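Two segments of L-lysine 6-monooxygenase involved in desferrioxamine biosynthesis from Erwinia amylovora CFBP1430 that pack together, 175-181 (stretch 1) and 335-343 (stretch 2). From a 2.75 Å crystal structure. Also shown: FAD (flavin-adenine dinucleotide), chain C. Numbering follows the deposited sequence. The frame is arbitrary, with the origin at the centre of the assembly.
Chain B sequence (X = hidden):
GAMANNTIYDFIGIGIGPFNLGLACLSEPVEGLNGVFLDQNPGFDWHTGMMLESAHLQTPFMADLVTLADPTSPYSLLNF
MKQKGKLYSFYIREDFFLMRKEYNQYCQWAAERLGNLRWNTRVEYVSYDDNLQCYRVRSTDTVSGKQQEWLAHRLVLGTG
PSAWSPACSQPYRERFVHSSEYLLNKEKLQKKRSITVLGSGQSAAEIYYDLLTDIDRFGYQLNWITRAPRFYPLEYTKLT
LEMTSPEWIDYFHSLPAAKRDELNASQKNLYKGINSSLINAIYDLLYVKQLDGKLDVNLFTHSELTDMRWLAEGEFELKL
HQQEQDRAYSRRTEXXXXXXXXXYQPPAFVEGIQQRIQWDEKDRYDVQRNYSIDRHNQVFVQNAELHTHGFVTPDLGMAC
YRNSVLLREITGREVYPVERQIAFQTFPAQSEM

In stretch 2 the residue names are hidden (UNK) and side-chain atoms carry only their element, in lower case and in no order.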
# COMPACT_ATOMS: atom_id res chain seq x y z
N ARG B 175 0.70 -31.03 -29.11
CA ARG B 175 0.89 -31.43 -27.69
C ARG B 175 0.98 -30.29 -26.69
O ARG B 175 0.31 -30.31 -25.66
CB ARG B 175 2.14 -32.30 -27.53
CG ARG B 175 1.89 -33.72 -27.96
CD ARG B 175 3.14 -34.55 -27.90
NE ARG B 175 3.17 -35.49 -29.01
CZ ARG B 175 2.41 -36.58 -29.14
NH1 ARG B 175 1.53 -36.91 -28.19
NH2 ARG B 175 2.53 -37.35 -30.21
N PHE B 176 1.80 -29.29 -26.99
CA PHE B 176 1.92 -28.14 -26.10
C PHE B 176 0.75 -27.17 -26.30
O PHE B 176 0.02 -27.27 -27.26
CB PHE B 176 3.29 -27.46 -26.23
CG PHE B 176 3.47 -26.65 -27.48
CD1 PHE B 176 2.93 -25.36 -27.58
CD2 PHE B 176 4.26 -27.12 -28.51
CE1 PHE B 176 3.13 -24.59 -28.71
CE2 PHE B 176 4.46 -26.36 -29.64
CZ PHE B 176 3.90 -25.09 -29.75
N VAL B 177 0.60 -26.25 -25.36
CA VAL B 177 -0.47 -25.26 -25.35
C VAL B 177 0.14 -23.86 -25.33
O VAL B 177 0.94 -23.58 -24.44
CB VAL B 177 -1.30 -25.42 -24.06
CG1 VAL B 177 -2.33 -24.31 -23.91
CG2 VAL B 177 -1.97 -26.78 -24.00
N HIS B 178 -0.22 -23.01 -26.28
CA HIS B 178 0.19 -21.60 -26.23
C HIS B 178 -0.64 -20.89 -25.15
O HIS B 178 -1.76 -21.33 -24.83
CB HIS B 178 -0.01 -20.94 -27.58
CG HIS B 178 0.60 -19.59 -27.70
ND1 HIS B 178 -0.08 -18.43 -27.37
CD2 HIS B 178 1.82 -19.20 -28.12
CE1 HIS B 178 0.71 -17.39 -27.57
NE2 HIS B 178 1.87 -17.82 -28.03
N SER B 179 -0.10 -19.81 -24.58
CA SER B 179 -0.81 -19.10 -23.52
C SER B 179 -2.24 -18.75 -23.93
O SER B 179 -3.17 -18.91 -23.15
CB SER B 179 -0.06 -17.84 -23.13
OG SER B 179 0.04 -16.95 -24.22
N SER B 180 -2.40 -18.30 -25.17
CA SER B 180 -3.70 -17.95 -25.76
C SER B 180 -4.76 -19.06 -25.73
O SER B 180 -5.95 -18.75 -25.79
CB SER B 180 -3.51 -17.51 -27.20
OG SER B 180 -2.67 -18.41 -27.88
N GLU B 181 -4.34 -20.32 -25.67
CA GLU B 181 -5.25 -21.45 -25.58
C GLU B 181 -5.28 -22.06 -24.17
O GLU B 181 -5.68 -23.23 -24.00
CB GLU B 181 -4.80 -22.51 -26.58
CG GLU B 181 -4.54 -22.02 -28.00
CD GLU B 181 -3.91 -23.13 -28.85
OE1 GLU B 181 -4.60 -24.14 -29.17
OE2 GLU B 181 -2.70 -23.02 -29.19
N UNK B 335 3.28 -31.80 -19.50
CA UNK B 335 2.57 -30.60 -19.97
C UNK B 335 3.56 -29.50 -20.25
O UNK B 335 4.56 -29.36 -19.55
N UNK B 336 3.27 -28.71 -21.27
CA UNK B 336 4.14 -27.61 -21.68
C UNK B 336 3.26 -26.44 -22.08
O UNK B 336 2.50 -26.53 -23.03
c UNK B 336 5.02 -28.05 -22.83
c UNK B 336 6.89 -26.48 -22.39
c UNK B 336 5.96 -27.03 -23.45
c UNK B 336 6.77 -27.67 -24.57
N UNK B 337 3.34 -25.34 -21.34
CA UNK B 337 2.64 -24.11 -21.69
C UNK B 337 3.66 -23.18 -22.32
O UNK B 337 4.60 -22.76 -21.67
c UNK B 337 1.43 -22.09 -20.84
c UNK B 337 0.92 -24.34 -19.89
c UNK B 337 2.00 -23.45 -20.47
N UNK B 338 3.47 -22.88 -23.60
CA UNK B 338 4.35 -21.99 -24.34
C UNK B 338 3.82 -20.55 -24.26
O UNK B 338 3.03 -20.10 -25.09
s UNK B 338 7.11 -23.04 -26.08
c UNK B 338 5.68 -22.05 -26.51
c UNK B 338 4.44 -22.50 -25.78
c UNK B 338 6.73 -24.58 -26.93
N UNK B 339 4.25 -19.82 -23.23
CA UNK B 339 3.86 -18.41 -23.02
C UNK B 339 4.90 -17.49 -23.64
O UNK B 339 5.48 -16.63 -22.98
c UNK B 339 3.70 -18.13 -21.53
N UNK B 340 5.10 -17.66 -24.93
CA UNK B 340 6.16 -16.98 -25.66
C UNK B 340 5.64 -15.75 -26.42
O UNK B 340 6.35 -15.17 -27.26
c UNK B 340 6.82 -17.98 -26.61
c UNK B 340 7.66 -18.98 -25.81
o UNK B 340 5.81 -18.68 -27.35
N UNK B 341 4.40 -15.34 -26.13
CA UNK B 341 3.85 -14.11 -26.67
C UNK B 341 3.49 -14.17 -28.14
O UNK B 341 3.22 -15.24 -28.68
N UNK B 342 3.52 -12.99 -28.78
CA UNK B 342 2.97 -12.75 -30.11
C UNK B 342 3.99 -12.06 -31.01
O UNK B 342 4.89 -11.38 -30.54
c UNK B 342 -0.57 -12.91 -29.94
c UNK B 342 -1.66 -13.49 -29.29
c UNK B 342 -0.49 -13.29 -27.21
c UNK B 342 0.56 -12.51 -29.24
c UNK B 342 -1.61 -13.68 -27.92
o UNK B 342 -2.69 -14.26 -27.28
c UNK B 342 0.57 -12.69 -27.86
c UNK B 342 1.72 -11.87 -29.98
N UNK B 343 3.84 -12.22 -32.32
CA UNK B 343 4.68 -11.53 -33.31
C UNK B 343 3.78 -10.98 -34.40
O UNK B 343 2.80 -11.64 -34.76
c UNK B 343 5.72 -12.53 -33.87
c UNK B 343 6.50 -12.04 -35.06
c UNK B 343 6.65 -12.56 -36.30
n UNK B 343 7.31 -10.92 -35.01
n UNK B 343 7.51 -11.74 -36.98
c UNK B 343 7.90 -10.76 -36.19
PA FAD C . -6.47 -7.84 -31.72
O1A FAD C . -7.27 -8.57 -30.66
O2A FAD C . -5.28 -8.52 -32.35
O5B FAD C . -7.54 -7.45 -32.86
C5B FAD C . -7.40 -7.85 -34.22
C4B FAD C . -8.73 -8.23 -34.87
O4B FAD C . -8.58 -8.19 -36.30
C3B FAD C . -9.17 -9.64 -34.53
O3B FAD C . -10.56 -9.62 -34.15
C2B FAD C . -8.89 -10.45 -35.79
O2B FAD C . -9.80 -11.54 -36.00
C1B FAD C . -9.06 -9.41 -36.88
N9A FAD C . -8.42 -9.72 -38.19
C8A FAD C . -7.15 -10.11 -38.45
N7A FAD C . -6.98 -10.29 -39.79
C5A FAD C . -8.15 -10.01 -40.41
C6A FAD C . -8.67 -9.99 -41.80
N6A FAD C . -7.89 -10.32 -42.85
N1A FAD C . -9.97 -9.63 -41.99
C2A FAD C . -10.78 -9.30 -40.96
N3A FAD C . -10.37 -9.30 -39.68
C4A FAD C . -9.09 -9.63 -39.34
N1 FAD C . -2.11 -4.09 -23.22
C2 FAD C . -2.41 -3.17 -22.28
O2 FAD C . -2.12 -1.97 -22.51
N3 FAD C . -3.02 -3.49 -21.12
C4 FAD C . -3.36 -4.76 -20.82
O4 FAD C . -3.92 -5.04 -19.74
C4X FAD C . -3.06 -5.83 -21.80
N5 FAD C . -3.38 -7.13 -21.57
C5X FAD C . -3.09 -8.08 -22.48
C6 FAD C . -3.43 -9.40 -22.18
C7 FAD C . -3.17 -10.43 -23.07
C7M FAD C . -3.55 -11.85 -22.73
C8 FAD C . -2.50 -10.12 -24.37
C8M FAD C . -2.20 -11.22 -25.35
C9 FAD C . -2.15 -8.80 -24.68
C9A FAD C . -2.41 -7.75 -23.79
N10 FAD C . -2.07 -6.38 -24.06
C10 FAD C . -2.39 -5.41 -23.06
C1' FAD C . -1.41 -5.92 -25.31
C2' FAD C . -2.42 -5.43 -26.38
O2' FAD C . -3.39 -4.55 -25.78
C3' FAD C . -3.15 -6.57 -27.12
O3' FAD C . -2.20 -7.40 -27.81
C4' FAD C . -4.19 -6.07 -28.12
O4' FAD C . -5.19 -7.08 -28.31
C5' FAD C . -3.59 -5.73 -29.48
O5' FAD C . -4.45 -4.81 -30.16
P FAD C . -5.10 -5.20 -31.57
O1P FAD C . -6.01 -4.06 -31.99
O2P FAD C . -3.92 -5.57 -32.42
O3P FAD C . -6.00 -6.44 -31.03
O HOH W 1 2.42 -15.61 -24.15

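Position 335 opens the stretch with backbone atoms alone. Nothing follows its CA, no part of it contacts stretch 1, and the residue is Gly335. Position 336 carries four carbons forked at the second. Its CB lies 3.9 Å from CB of Phe176, and its backbone O accepts a hydrogen bond from N of Val177 (3.0 Å, nearly linear at 170°). The fork defines Leu336.

At position 337 one carbon bears two others, a three-carbon side chain branched at CB. The position pairs with Val177 in a parallel bridge, and the two side chains share one face of the sheet. The carbonyl O of Val177 also receives a CA-H...O contact from CA of position 337, at 3.3 Å. The branching identifies Val337.

Position 338 has an unbranched chain of two carbons, a sulfur and a terminal carbon, a pattern unique to methionine among the standard residues. Its CB packs 3.7 Å from CD1 of Phe176, and the chain then curls so that the last carbon sits over the ring. In Met338 that atom, CE, is 3.7 Å from the centroid of the Phe176 ring and only 3° off its normal, a CH-pi contact. The backbone N of Met338 donates to O of Val177 (2.8 Å), while its O accepts from N of Ser179 (3.2 Å).

Position 339 holds a single carbon, a CB that points away overall yet remains 4.1 Å from CB of Ser179; it is Ala339. At position 340 one carbon carries an oxygen and a carbon, and the oxygen approaches CD2 of His178 at 4.1 Å. This is Thr340.

Position 341 again lacks side-chain atoms, and its phi of 73° favours glycine. The O of Gly341 accepts a hydrogen bond from NE2 of His178 (3.0 Å), and a water links its N to OG of Ser179.

Position 342 shows one carbon leading to a six-carbon ring with an oxygen. That oxygen lies 3.4 Å from CB of Ser180, and the ring presents a face to the edge of His178. The residue is Tyr342, and its CE1 comes within 3.3 Å of C8M of FAD. Position 343 ends in a five-membered ring of three carbons and two nitrogens, out of reach of stretch 1, so it is His343.

The contact therefore begins as a short parallel strand pairing, with backbone hydrogen bonds setting the register and Met338 covering Phe176. At the end of its strand, the His178 side chain reaches across to the loop of stretch 2: its NE2 donates to the Gly341 carbonyl, while ND1 of His178 accepts from N of Ser180 (3.2 Å) and is also hydrogen-bonded to OG of Ser180 (2.6 Å). The imidazole is thus held from both ring nitrogens, with its edge toward the face of Tyr342.

Stretch 2 (335-343) GLVMATGYH
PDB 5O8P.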